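Oligopeptide ABC transporter, periplasmic oligopeptide-binding protein, putative (Thermotoga maritima MSB8, PDB 5IPW) probably binds oligopeptides in the periplasm and hands them to an ABC transporter for uptake. Local coordinates at residues 51-56 with 607-612; 84-89 with 620-625; 327-332 with 599-604. One frame throughout, in Å; residues are numbered along the deposited sequence.

In the fold
All three contacts tie the last part of the chain, residues 599-625, back to much earlier segments. Interaction 3 is buried strand pairing inside a four-stranded mixed sheet, and regular backbone bonds dominate it. Interaction 1, about 12 Å from it between centres, joins two loops and is only partly buried; one asparagine amide and a carboxylate do most of the work there. Interaction 2 lies nearest the centre of the molecule, about 10 Å from it between centres, and is chiefly apolar, a methionine over a phenylalanine face. Segment 607-612 touches both other contacts: Pro609 packs on Ala624 and takes a hydrogen bond from Trp331, while Leu612 lies against Lys89 and Asn623.

Interaction 1: 51-56 with 607-612; sequences QPVEKV and NVPEFL
Asn607 grips the loop at Glu54 and Lys55, and its side-chain amide takes part in three hydrogen bonds across the two loops. Its CG is anti to its own carbonyl carbon, beside the backbone N (chi1 -82°), which carries the amide toward Glu54 and Lys55. OD1 accepts two successive backbone N-H groups. Lys55 N lies 2.9 Å from Asn607 OD1, in the carbonyl plane and on a nearly straight bond. Glu54 N, 3.0 Å from Asn607 OD1, sits above that plane on a more bent one (133°). Asn607 ND2 donates to Lys55 O at 3.0 Å and also to Gln628 O, which fixes the rotation of the amide.

Glu54 answers with its carboxylate: OE2 accepts Asn607 N at 3.2 Å, from above the carboxylate plane, while OE1 forms a salt bridge with Arg606. A water donates to both Glu54 OE2 and Val608 O, at 2.6 Å each.

The apolar part is small. Val53 CG2 meets Pro609 CG at 4.1 Å, the two side chains crossing at about a right angle.

Segment 51-56 lies between strands 48-51 and 62-67, and the other loop links strands 605-606 and 613-614; Val608 packs on Leu329 and Trp331 of strand 326-333, and Lys55 and Asn607 touch Phe630 of strand 630-631.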
ATOM      1  N   GLN A  51     -18.970  11.797   1.690  1.00 42.24           N
ATOM      2  CA  GLN A  51     -19.617  11.654   2.978  1.00 45.85           C
ATOM      3  C   GLN A  51     -18.560  11.657   4.076  1.00 44.32           C
ATOM      4  O   GLN A  51     -17.622  10.860   4.044  1.00 43.96           O
ATOM      5  CB  GLN A  51     -20.446  10.386   3.055  1.00 49.96           C
ATOM      6  CG  GLN A  51     -21.268  10.305   4.327  1.00 55.05           C
ATOM      7  CD  GLN A  51     -21.983   8.986   4.435  1.00 65.03           C
ATOM      8  OE1 GLN A  51     -22.746   8.613   3.534  1.00 76.93           O
ATOM      9  NE2 GLN A  51     -21.735   8.254   5.524  1.00 65.39           N
ATOM     10  N   PRO A  52     -18.705  12.562   5.046  1.00 40.81           N
ATOM     11  CA  PRO A  52     -17.742  12.649   6.116  1.00 42.35           C
ATOM     12  C   PRO A  52     -17.528  11.351   6.869  1.00 42.76           C
ATOM     13  O   PRO A  52     -18.450  10.562   7.023  1.00 43.81           O
ATOM     14  CB  PRO A  52     -18.356  13.674   7.058  1.00 43.39           C
ATOM     15  CG  PRO A  52     -19.154  14.555   6.178  1.00 44.48           C
ATOM     16  CD  PRO A  52     -19.631  13.705   5.040  1.00 42.04           C
ATOM     17  N   VAL A  53     -16.306  11.161   7.351  1.00 42.74           N
ATOM     18  CA  VAL A  53     -15.993  10.051   8.227  1.00 42.40           C
ATOM     19  C   VAL A  53     -16.809  10.133   9.506  1.00 41.65           C
ATOM     20  O   VAL A  53     -17.209   9.114  10.045  1.00 41.92           O
ATOM     21  CB  VAL A  53     -14.489  10.017   8.575  1.00 41.38           C
ATOM     22  CG1 VAL A  53     -14.216   9.110   9.764  1.00 40.90           C
ATOM     23  CG2 VAL A  53     -13.687   9.565   7.368  1.00 40.83           C
ATOM     24  N   GLU A  54     -17.051  11.345   9.987  1.00 41.97           N
ATOM     25  CA  GLU A  54     -17.597  11.535  11.320  1.00 42.69           C
ATOM     26  C   GLU A  54     -18.791  12.463  11.301  1.00 40.95           C
ATOM     27  O   GLU A  54     -19.843  12.144  11.850  1.00 40.08           O
ATOM     28  CB  GLU A  54     -16.503  12.113  12.213  1.00 46.72           C
ATOM     29  CG  GLU A  54     -16.771  12.047  13.700  1.00 50.17           C
ATOM     30  CD  GLU A  54     -15.695  12.760  14.495  1.00 54.21           C
ATOM     31  OE1 GLU A  54     -16.034  13.362  15.542  1.00 57.93           O
ATOM     32  OE2 GLU A  54     -14.518  12.730  14.065  1.00 50.30           O
ATOM     33  N   LYS A  55     -18.620  13.628  10.698  1.00 38.02           N
ATOM     34  CA  LYS A  55     -19.698  14.578  10.606  1.00 38.06           C
ATOM     35  C   LYS A  55     -19.375  15.652   9.596  1.00 37.09           C
ATOM     36  O   LYS A  55     -18.241  15.773   9.142  1.00 37.17           O
ATOM     37  CB  LYS A  55     -19.969  15.212  11.967  1.00 39.65           C
ATOM     38  CG  LYS A  55     -18.786  15.963  12.550  1.00 41.79           C
ATOM     39  CD  LYS A  55     -19.031  16.359  14.002  1.00 41.53           C
ATOM     40  CE  LYS A  55     -19.944  17.564  14.093  1.00 41.23           C
ATOM     41  NZ  LYS A  55     -20.171  17.973  15.501  1.00 41.25           N
ATOM     42  N   VAL A  56     -20.387  16.440   9.258  1.00 35.43           N
ATOM     43  CA  VAL A  56     -20.212  17.535   8.328  1.00 35.64           C
ATOM     44  C   VAL A  56     -19.290  18.556   8.982  1.00 35.20           C
ATOM     45  O   VAL A  56     -19.492  18.931  10.129  1.00 37.85           O
ATOM     46  CB  VAL A  56     -21.566  18.161   7.938  1.00 35.63           C
ATOM     47  CG1 VAL A  56     -21.380  19.399   7.062  1.00 34.73           C
ATOM     48  CG2 VAL A  56     -22.417  17.135   7.199  1.00 36.21           C
ATOM     49  N   ASN A 607     -13.039  14.226  11.691  1.00 34.48           N
ATOM     50  CA  ASN A 607     -13.215  13.419  10.474  1.00 32.60           C
ATOM     51  C   ASN A 607     -12.010  12.522  10.194  1.00 32.71           C
ATOM     52  O   ASN A 607     -11.758  12.147   9.047  1.00 31.64           O
ATOM     53  CB  ASN A 607     -13.551  14.295   9.244  1.00 31.84           C
ATOM     54  CG  ASN A 607     -15.034  14.667   9.155  1.00 31.70           C
ATOM     55  OD1 ASN A 607     -15.884  14.099   9.824  1.00 31.55           O
ATOM     56  ND2 ASN A 607     -15.337  15.625   8.307  1.00 32.34           N
ATOM     57  N   VAL A 608     -11.277  12.172  11.251  1.00 33.58           N
ATOM     58  CA  VAL A 608     -10.157  11.239  11.149  1.00 35.01           C
ATOM     59  C   VAL A 608     -10.646   9.880  11.639  1.00 35.32           C
ATOM     60  O   VAL A 608     -11.147   9.786  12.754  1.00 34.78           O
ATOM     61  CB  VAL A 608      -8.951  11.674  12.011  1.00 36.19           C
ATOM     62  CG1 VAL A 608      -7.757  10.775  11.750  1.00 36.20           C
ATOM     63  CG2 VAL A 608      -8.563  13.121  11.722  1.00 37.13           C
ATOM     64  N   PRO A 609     -10.499   8.825  10.813  1.00 35.75           N
ATOM     65  CA  PRO A 609     -10.969   7.485  11.188  1.00 37.30           C
ATOM     66  C   PRO A 609     -10.280   6.912  12.419  1.00 38.14           C
ATOM     67  O   PRO A 609      -9.064   7.004  12.543  1.00 39.10           O
ATOM     68  CB  PRO A 609     -10.630   6.616   9.966  1.00 36.26           C
ATOM     69  CG  PRO A 609     -10.381   7.557   8.861  1.00 37.07           C
ATOM     70  CD  PRO A 609      -9.925   8.848   9.460  1.00 36.49           C
ATOM     71  N   GLU A 610     -11.066   6.295  13.293  1.00 40.81           N
ATOM     72  CA  GLU A 610     -10.554   5.668  14.502  1.00 44.71           C
ATOM     73  C   GLU A 610      -9.596   4.537  14.155  1.00 44.82           C
ATOM     74  O   GLU A 610      -8.473   4.480  14.656  1.00 45.80           O
ATOM     75  CB  GLU A 610     -11.716   5.132  15.336  1.00 49.14           C
ATOM     76  CG  GLU A 610     -11.375   4.881  16.792  1.00 55.13           C
ATOM     77  CD  GLU A 610     -12.537   4.303  17.590  1.00 59.27           C
ATOM     78  OE1 GLU A 610     -12.281   3.470  18.484  1.00 64.75           O
ATOM     79  OE2 GLU A 610     -13.703   4.674  17.333  1.00 62.04           O
ATOM     80  N   PHE A 611     -10.050   3.644  13.280  1.00 46.49           N
ATOM     81  CA  PHE A 611      -9.259   2.494  12.844  1.00 46.17           C
ATOM     82  C   PHE A 611      -8.880   2.652  11.377  1.00 44.05           C
ATOM     83  O   PHE A 611      -9.615   3.253  10.593  1.00 41.31           O
ATOM     84  CB  PHE A 611     -10.051   1.195  13.040  1.00 48.50           C
ATOM     85  CG  PHE A 611     -10.599   1.020  14.432  1.00 51.87           C
ATOM     86  CD1 PHE A 611      -9.782   0.573  15.469  1.00 53.48           C
ATOM     87  CD2 PHE A 611     -11.933   1.309  14.711  1.00 54.36           C
ATOM     88  CE1 PHE A 611     -10.285   0.412  16.752  1.00 54.03           C
ATOM     89  CE2 PHE A 611     -12.442   1.151  15.991  1.00 55.07           C
ATOM     90  CZ  PHE A 611     -11.615   0.704  17.013  1.00 55.48           C
ATOM     91  N   LEU A 612      -7.727   2.103  11.020  1.00 42.26           N
ATOM     92  CA  LEU A 612      -7.226   2.168   9.659  1.00 43.07           C
ATOM     93  C   LEU A 612      -6.068   1.194   9.508  1.00 45.79           C
ATOM     94  O   LEU A 612      -5.305   0.971  10.446  1.00 44.34           O
ATOM     95  CB  LEU A 612      -6.741   3.582   9.327  1.00 42.19           C
ATOM     96  CG  LEU A 612      -6.556   3.938   7.851  1.00 40.60           C
ATOM     97  CD1 LEU A 612      -7.893   4.236   7.207  1.00 40.11           C
ATOM     98  CD2 LEU A 612      -5.649   5.146   7.703  1.00 40.89           C
TER
HETATM   99  O   HOH W   1     -12.000  12.001  13.813  1.00 37.38           O

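Interaction 2: 84-89 with 620-625; sequences LAFWDK and TPLNAM
The CA atoms of Lys89 and Asn623 approach to 5.5 Å where the chain leaving strand 85-87 passes the short 3-10 turn 622-624, whose backbone is closed by bonds from Ala624 N to Pro621 O and from Met625 N to Leu622 O. The side chains meet mainly at the Phe86 ring. Met625 comes over one face of it at about a right angle, and its CE stands 3.5 Å from the ring centroid, only 7° off the normal, a CH-pi contact centred on the ring. Behind the methyl, SD lies over the same face at 4.5 Å from that centroid, which makes this a Met-aromatic contact as well. A bend at chi2 (50°) places SD there, and CE continues anti beyond it. Leu622 uses a different side of the phenyl group: its CD2 touches the edge, 4.2 Å from Phe86 CE1.

Strand 85-87 is an outermost strand of a five-stranded antiparallel sheet, consistent with the additional domain that OppA-like family 5 proteins carry beside their two lobes. The contact thus joins that sheet to the loop between strands 613-614 and 630-631.

Beyond the strand the contact turns polar. Asn623 CG, anti to its backbone N (chi1 -174°), brings the amide against the main chain of Lys89; the approach to Lys89 O is doubtfully close, and which end of the amide faces this oxygen is doubtful too. The extended Lys89 side chain crosses Asn623 at about a right angle, and its NZ continues to a hydrogen bond with Phe611 O.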
ATOM      1  N   LEU A  84      -8.388   9.061 -10.494  1.00 40.50           N
ATOM      2  CA  LEU A  84      -9.602   8.938 -11.294  1.00 39.79           C
ATOM      3  C   LEU A  84     -10.624   8.212 -10.455  1.00 38.94           C
ATOM      4  O   LEU A  84     -11.800   8.558 -10.434  1.00 38.06           O
ATOM      5  CB  LEU A  84      -9.340   8.158 -12.576  1.00 41.57           C
ATOM      6  CG  LEU A  84      -8.513   8.889 -13.632  1.00 43.86           C
ATOM      7  CD1 LEU A  84      -8.237   7.979 -14.815  1.00 44.33           C
ATOM      8  CD2 LEU A  84      -9.223  10.146 -14.101  1.00 44.80           C
ATOM      9  N   ALA A  85     -10.155   7.196  -9.754  1.00 39.25           N
ATOM     10  CA  ALA A  85     -10.981   6.494  -8.804  1.00 40.71           C
ATOM     11  C   ALA A  85     -10.115   6.109  -7.623  1.00 41.01           C
ATOM     12  O   ALA A  85      -9.014   5.585  -7.796  1.00 41.48           O
ATOM     13  CB  ALA A  85     -11.588   5.262  -9.449  1.00 40.87           C
ATOM     14  N   PHE A  86     -10.611   6.387  -6.425  1.00 41.78           N
ATOM     15  CA  PHE A  86      -9.859   6.123  -5.209  1.00 42.80           C
ATOM     16  C   PHE A  86     -10.086   4.704  -4.751  1.00 45.66           C
ATOM     17  O   PHE A  86     -11.082   4.065  -5.120  1.00 45.24           O
ATOM     18  CB  PHE A  86     -10.287   7.067  -4.086  1.00 40.49           C
ATOM     19  CG  PHE A  86      -9.908   8.496  -4.320  1.00 40.84           C
ATOM     20  CD1 PHE A  86      -8.652   8.961  -3.966  1.00 40.85           C
ATOM     21  CD2 PHE A  86     -10.807   9.383  -4.879  1.00 40.70           C
ATOM     22  CE1 PHE A  86      -8.297  10.279  -4.173  1.00 39.91           C
ATOM     23  CE2 PHE A  86     -10.457  10.707  -5.086  1.00 41.44           C
ATOM     24  CZ  PHE A  86      -9.198  11.153  -4.733  1.00 40.68           C
ATOM     25  N   TRP A  87      -9.159   4.222  -3.932  1.00 49.34           N
ATOM     26  CA  TRP A  87      -9.431   3.063  -3.099  1.00 51.91           C
ATOM     27  C   TRP A  87     -10.606   3.435  -2.209  1.00 54.24           C
ATOM     28  O   TRP A  87     -10.790   4.600  -1.867  1.00 54.28           O
ATOM     29  CB  TRP A  87      -8.238   2.735  -2.183  1.00 50.47           C
ATOM     30  CG  TRP A  87      -7.028   2.141  -2.830  1.00 48.68           C
ATOM     31  CD1 TRP A  87      -5.755   2.614  -2.753  1.00 50.02           C
ATOM     32  CD2 TRP A  87      -6.965   0.943  -3.614  1.00 48.05           C
ATOM     33  NE1 TRP A  87      -4.898   1.795  -3.447  1.00 49.77           N
ATOM     34  CE2 TRP A  87      -5.615   0.762  -3.991  1.00 48.94           C
ATOM     35  CE3 TRP A  87      -7.916   0.007  -4.038  1.00 46.80           C
ATOM     36  CZ2 TRP A  87      -5.193  -0.315  -4.773  1.00 47.67           C
ATOM     37  CZ3 TRP A  87      -7.496  -1.064  -4.818  1.00 46.81           C
ATOM     38  CH2 TRP A  87      -6.148  -1.215  -5.179  1.00 48.01           C
ATOM     39  N   ASP A  88     -11.398   2.454  -1.813  1.00 61.27           N
ATOM     40  CA  ASP A  88     -12.209   2.637  -0.625  1.00 67.48           C
ATOM     41  C   ASP A  88     -11.244   2.610   0.572  1.00 72.97           C
ATOM     42  O   ASP A  88     -10.024   2.488   0.403  1.00 66.47           O
ATOM     43  CB  ASP A  88     -13.267   1.551  -0.507  1.00 69.04           C
ATOM     44  CG  ASP A  88     -12.690   0.221  -0.099  1.00 72.05           C
ATOM     45  OD1 ASP A  88     -11.543  -0.092  -0.488  1.00 70.95           O
ATOM     46  OD2 ASP A  88     -13.395  -0.519   0.614  1.00 79.44           O
ATOM     47  N   LYS A  89     -11.782   2.721   1.779  1.00 80.27           N
ATOM     48  CA  LYS A  89     -10.941   2.745   2.978  1.00 80.45           C
ATOM     49  C   LYS A  89     -10.141   1.440   3.182  1.00 81.89           C
ATOM     50  O   LYS A  89      -8.981   1.494   3.593  1.00 74.78           O
ATOM     51  CB  LYS A  89     -11.800   3.045   4.210  1.00 79.01           C
ATOM     52  CG  LYS A  89     -11.042   3.063   5.521  1.00 75.57           C
ATOM     53  CD  LYS A  89     -11.993   3.063   6.703  1.00 73.42           C
ATOM     54  CE  LYS A  89     -11.237   2.817   7.993  1.00 71.31           C
ATOM     55  NZ  LYS A  89     -12.127   2.907   9.179  1.00 74.33           N
ATOM     56  N   THR A 620      -1.410   5.702   2.300  1.00 38.82           N
ATOM     57  CA  THR A 620      -1.722   6.223   3.623  1.00 38.16           C
ATOM     58  C   THR A 620      -0.922   7.504   3.864  1.00 37.11           C
ATOM     59  O   THR A 620       0.260   7.543   3.561  1.00 37.11           O
ATOM     60  CB  THR A 620      -1.440   5.167   4.709  1.00 37.33           C
ATOM     61  OG1 THR A 620      -2.288   4.032   4.494  1.00 38.41           O
ATOM     62  CG2 THR A 620      -1.715   5.706   6.095  1.00 37.58           C
ATOM     63  N   PRO A 621      -1.568   8.562   4.392  1.00 37.68           N
ATOM     64  CA  PRO A 621      -2.929   8.645   4.913  1.00 37.25           C
ATOM     65  C   PRO A 621      -4.030   9.001   3.911  1.00 37.24           C
ATOM     66  O   PRO A 621      -5.141   9.281   4.342  1.00 39.29           O
ATOM     67  CB  PRO A 621      -2.809   9.762   5.948  1.00 38.05           C
ATOM     68  CG  PRO A 621      -1.861  10.718   5.306  1.00 38.11           C
ATOM     69  CD  PRO A 621      -0.878   9.862   4.531  1.00 38.49           C
ATOM     70  N   LEU A 622      -3.765   8.974   2.607  1.00 37.38           N
ATOM     71  CA  LEU A 622      -4.831   9.236   1.615  1.00 38.17           C
ATOM     72  C   LEU A 622      -6.026   8.315   1.826  1.00 38.51           C
ATOM     73  O   LEU A 622      -7.178   8.668   1.587  1.00 39.05           O
ATOM     74  CB  LEU A 622      -4.314   9.043   0.195  1.00 37.78           C
ATOM     75  CG  LEU A 622      -5.308   9.400  -0.910  1.00 37.59           C
ATOM     76  CD1 LEU A 622      -5.620  10.888  -0.876  1.00 38.04           C
ATOM     77  CD2 LEU A 622      -4.766   8.995  -2.268  1.00 38.21           C
ATOM     78  N   ASN A 623      -5.705   7.111   2.248  1.00 42.49           N
ATOM     79  CA  ASN A 623      -6.647   6.098   2.675  1.00 44.58           C
ATOM     80  C   ASN A 623      -7.694   6.603   3.700  1.00 41.45           C
ATOM     81  O   ASN A 623      -8.814   6.117   3.735  1.00 39.20           O
ATOM     82  CB  ASN A 623      -5.792   4.969   3.278  1.00 49.67           C
ATOM     83  CG  ASN A 623      -6.596   3.771   3.655  1.00 56.03           C
ATOM     84  OD1 ASN A 623      -7.710   3.576   3.161  1.00 67.09           O
ATOM     85  ND2 ASN A 623      -6.044   2.948   4.538  1.00 55.66           N
ATOM     86  N   ALA A 624      -7.306   7.560   4.544  1.00 38.68           N
ATOM     87  CA  ALA A 624      -8.209   8.189   5.511  1.00 37.92           C
ATOM     88  C   ALA A 624      -9.019   9.345   4.917  1.00 36.78           C
ATOM     89  O   ALA A 624      -9.925   9.871   5.568  1.00 36.20           O
ATOM     90  CB  ALA A 624      -7.404   8.694   6.699  1.00 39.74           C
ATOM     91  N   MET A 625      -8.652   9.752   3.706  1.00 36.89           N
ATOM     92  CA  MET A 625      -9.324  10.796   2.940  1.00 39.32           C
ATOM     93  C   MET A 625      -9.223  12.179   3.577  1.00 37.81           C
ATOM     94  O   MET A 625     -10.221  12.749   4.006  1.00 39.09           O
ATOM     95  CB  MET A 625     -10.791  10.408   2.653  1.00 43.62           C
ATOM     96  CG  MET A 625     -11.264  10.810   1.256  1.00 47.35           C
ATOM     97  SD  MET A 625     -10.110  10.279  -0.037  1.00 53.24           S
ATOM     98  CE  MET A 625     -10.825  11.035  -1.486  1.00 57.42           C
TER

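Interaction 3: 327-332 with 599-604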
ATOM      1  N   ARG A 327      -5.533  12.761  20.825  1.00 45.83           N
ATOM      2  CA  ARG A 327      -5.823  11.346  21.003  1.00 48.60           C
ATOM      3  C   ARG A 327      -4.907  10.536  20.112  1.00 46.68           C
ATOM      4  O   ARG A 327      -4.425  11.031  19.095  1.00 46.04           O
ATOM      5  CB  ARG A 327      -7.297  11.039  20.699  1.00 52.02           C
ATOM      6  CG  ARG A 327      -7.733  11.256  19.258  1.00 54.97           C
ATOM      7  CD  ARG A 327      -9.248  11.416  19.179  1.00 57.37           C
ATOM      8  NE  ARG A 327      -9.743  11.663  17.825  1.00 56.70           N
ATOM      9  CZ  ARG A 327      -9.579  12.799  17.156  1.00 58.02           C
ATOM     10  NH1 ARG A 327      -8.903  13.809  17.694  1.00 60.02           N
ATOM     11  NH2 ARG A 327     -10.082  12.927  15.933  1.00 58.76           N
ATOM     12  N   VAL A 328      -4.650   9.299  20.521  1.00 45.66           N
ATOM     13  CA  VAL A 328      -3.801   8.392  19.772  1.00 45.66           C
ATOM     14  C   VAL A 328      -4.691   7.426  19.013  1.00 46.82           C
ATOM     15  O   VAL A 328      -5.494   6.701  19.609  1.00 48.06           O
ATOM     16  CB  VAL A 328      -2.859   7.599  20.697  1.00 45.49           C
ATOM     17  CG1 VAL A 328      -2.120   6.518  19.923  1.00 44.51           C
ATOM     18  CG2 VAL A 328      -1.859   8.535  21.361  1.00 47.40           C
ATOM     19  N   LEU A 329      -4.532   7.412  17.697  1.00 47.17           N
ATOM     20  CA  LEU A 329      -5.339   6.563  16.843  1.00 48.32           C
ATOM     21  C   LEU A 329      -4.618   5.238  16.646  1.00 50.03           C
ATOM     22  O   LEU A 329      -3.455   5.204  16.226  1.00 47.17           O
ATOM     23  CB  LEU A 329      -5.623   7.266  15.511  1.00 47.19           C
ATOM     24  CG  LEU A 329      -6.363   8.595  15.702  1.00 46.61           C
ATOM     25  CD1 LEU A 329      -6.249   9.471  14.473  1.00 47.72           C
ATOM     26  CD2 LEU A 329      -7.820   8.358  16.050  1.00 46.11           C
ATOM     27  N   LYS A 330      -5.323   4.153  16.958  1.00 51.51           N
ATOM     28  CA  LYS A 330      -4.752   2.810  16.946  1.00 51.28           C
ATOM     29  C   LYS A 330      -4.776   2.218  15.545  1.00 48.41           C
ATOM     30  O   LYS A 330      -5.372   1.166  15.314  1.00 47.00           O
ATOM     31  CB  LYS A 330      -5.512   1.885  17.919  1.00 55.71           C
ATOM     32  CG  LYS A 330      -4.944   1.830  19.328  1.00 59.82           C
ATOM     33  CD  LYS A 330      -5.463   2.947  20.214  1.00 63.95           C
ATOM     34  CE  LYS A 330      -4.714   2.990  21.541  1.00 67.49           C
ATOM     35  NZ  LYS A 330      -5.047   4.222  22.311  1.00 70.44           N
ATOM     36  N   TRP A 331      -4.122   2.889  14.606  1.00 47.78           N
ATOM     37  CA  TRP A 331      -3.995   2.348  13.253  1.00 46.98           C
ATOM     38  C   TRP A 331      -2.931   1.258  13.249  1.00 49.90           C
ATOM     39  O   TRP A 331      -1.983   1.304  14.034  1.00 50.14           O
ATOM     40  CB  TRP A 331      -3.619   3.439  12.248  1.00 44.08           C
ATOM     41  CG  TRP A 331      -4.617   4.549  12.124  1.00 40.88           C
ATOM     42  CD1 TRP A 331      -5.837   4.646  12.736  1.00 40.50           C
ATOM     43  CD2 TRP A 331      -4.493   5.705  11.304  1.00 38.31           C
ATOM     44  NE1 TRP A 331      -6.465   5.800  12.354  1.00 38.65           N
ATOM     45  CE2 TRP A 331      -5.658   6.467  11.475  1.00 37.69           C
ATOM     46  CE3 TRP A 331      -3.504   6.173  10.441  1.00 37.78           C
ATOM     47  CZ2 TRP A 331      -5.853   7.673  10.825  1.00 37.11           C
ATOM     48  CZ3 TRP A 331      -3.705   7.372   9.798  1.00 36.43           C
ATOM     49  CH2 TRP A 331      -4.870   8.103   9.987  1.00 35.52           C
ATOM     50  N   ILE A 332      -3.083   0.293  12.348  1.00 54.56           N
ATOM     51  CA  ILE A 332      -2.170  -0.842  12.259  1.00 57.96           C
ATOM     52  C   ILE A 332      -1.362  -0.832  10.958  1.00 63.19           C
ATOM     53  O   ILE A 332      -1.776  -0.233   9.963  1.00 68.16           O
ATOM     54  CB  ILE A 332      -2.925  -2.182  12.391  1.00 58.83           C
ATOM     55  CG1 ILE A 332      -3.911  -2.388  11.225  1.00 60.19           C
ATOM     56  CG2 ILE A 332      -3.640  -2.250  13.740  1.00 57.12           C
ATOM     57  CD1 ILE A 332      -4.499  -3.789  11.150  1.00 59.61           C
ATOM     58  N   ALA A 599      -1.253   7.048  14.937  1.00 43.10           N
ATOM     59  CA  ALA A 599      -1.274   8.432  14.515  1.00 42.26           C
ATOM     60  C   ALA A 599      -1.815   9.223  15.674  1.00 41.12           C
ATOM     61  O   ALA A 599      -2.322   8.653  16.644  1.00 40.22           O
ATOM     62  CB  ALA A 599      -2.180   8.599  13.306  1.00 41.57           C
ATOM     63  N   ILE A 600      -1.713  10.538  15.583  1.00 41.13           N
ATOM     64  CA  ILE A 600      -2.356  11.391  16.560  1.00 41.99           C
ATOM     65  C   ILE A 600      -3.175  12.447  15.858  1.00 39.19           C
ATOM     66  O   ILE A 600      -2.883  12.823  14.724  1.00 37.24           O
ATOM     67  CB  ILE A 600      -1.353  12.045  17.540  1.00 45.27           C
ATOM     68  CG1 ILE A 600      -0.499  13.117  16.856  1.00 49.23           C
ATOM     69  CG2 ILE A 600      -0.467  10.981  18.168  1.00 46.10           C
ATOM     70  CD1 ILE A 600       0.318  13.944  17.834  1.00 51.17           C
ATOM     71  N   ALA A 601      -4.215  12.891  16.549  1.00 37.59           N
ATOM     72  CA  ALA A 601      -5.047  13.974  16.093  1.00 38.12           C
ATOM     73  C   ALA A 601      -5.466  14.762  17.313  1.00 37.99           C
ATOM     74  O   ALA A 601      -5.915  14.194  18.287  1.00 37.94           O
ATOM     75  CB  ALA A 601      -6.271  13.428  15.377  1.00 38.56           C
ATOM     76  N   LYS A 602      -5.311  16.071  17.262  1.00 39.53           N
ATOM     77  CA  LYS A 602      -5.837  16.919  18.303  1.00 42.79           C
ATOM     78  C   LYS A 602      -7.322  16.644  18.491  1.00 42.96           C
ATOM     79  O   LYS A 602      -8.008  16.225  17.564  1.00 43.05           O
ATOM     80  CB  LYS A 602      -5.628  18.392  17.951  1.00 44.88           C
ATOM     81  CG  LYS A 602      -4.171  18.822  17.989  1.00 47.91           C
ATOM     82  CD  LYS A 602      -3.669  19.044  19.402  1.00 49.34           C
ATOM     83  CE  LYS A 602      -4.131  20.385  19.939  1.00 50.47           C
ATOM     84  NZ  LYS A 602      -3.405  20.689  21.199  1.00 54.05           N
ATOM     85  N   ASN A 603      -7.813  16.899  19.695  1.00 42.33           N
ATOM     86  CA  ASN A 603      -9.214  16.670  20.017  1.00 42.26           C
ATOM     87  C   ASN A 603     -10.184  17.507  19.194  1.00 39.98           C
ATOM     88  O   ASN A 603     -11.350  17.137  19.068  1.00 38.72           O
ATOM     89  CB  ASN A 603      -9.463  16.922  21.505  1.00 42.60           C
ATOM     90  CG  ASN A 603      -8.770  15.908  22.381  1.00 43.59           C
ATOM     91  OD1 ASN A 603      -8.521  14.782  21.961  1.00 46.75           O
ATOM     92  ND2 ASN A 603      -8.444  16.305  23.600  1.00 46.52           N
ATOM     93  N   ASN A 604      -9.709  18.628  18.651  1.00 37.66           N
ATOM     94  CA  ASN A 604     -10.546  19.488  17.816  1.00 36.85           C
ATOM     95  C   ASN A 604     -10.282  19.287  16.318  1.00 36.36           C
ATOM     96  O   ASN A 604     -10.747  20.069  15.482  1.00 34.05           O
ATOM     97  CB  ASN A 604     -10.363  20.956  18.206  1.00 36.68           C
ATOM     98  CG  ASN A 604      -9.009  21.517  17.802  1.00 37.04           C
ATOM     99  OD1 ASN A 604      -8.002  20.798  17.756  1.00 36.31           O
ATOM    100  ND2 ASN A 604      -8.980  22.819  17.509  1.00 36.24           N
TER
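Arg327, Val328 and Leu329 pair with Ala601, Ile600 and Ala599 in an antiparallel beta ladder, the two inner strands of a four-stranded mixed sheet, with their short axes at 144°. Arg327 and Ala601 form a hydrogen-bonded pair: Arg327 N donates to Ala601 O at 2.9 Å and Ala601 N to Arg327 O at 3.2 Å. Leu329 and Ala599 form the other, with Leu329 N at 2.7 Å from Ala599 O and Ala599 N at 3.1 Å from Leu329 O. Between them Val328 and Ile600 are a non-hydrogen-bonded pair.

One face of the ladder bears Arg327, Leu329, Ala599 and Ala601. Arg327 CG sits between its backbone N and carbonyl carbon (chi1 65°), and the chain then runs extended to NE. Its guanidinium lies with one face over Ala601 CB, which is 3.5 Å from NH1. The same NH1 donates to Lys602 O at 2.6 Å; that oxygen lies in the guanidinium plane, although the donor stands above the carbonyl plane. Arg327 NH2 bonds to Phe605 O, beyond the strand end. An alanine here would probably leave Lys602 O and Phe605 O without these donors and open a gap over Ala601 CB. Further along this face, Leu329 CD1 reaches Ala601 CB at 4.1 Å.

Behind the opposite face, helix 311-324 packs on Val328 through Phe314, Leu317 and Met318. After Leu329 an inverse gamma turn centred on Lys330 interrupts the strand. The indole NE1 of Trp331 donates to Pro609 O, and its six-membered ring receives Ala599 CB in a CH-pi contact over the face, offset toward the rim, 4.0 Å from the centroid.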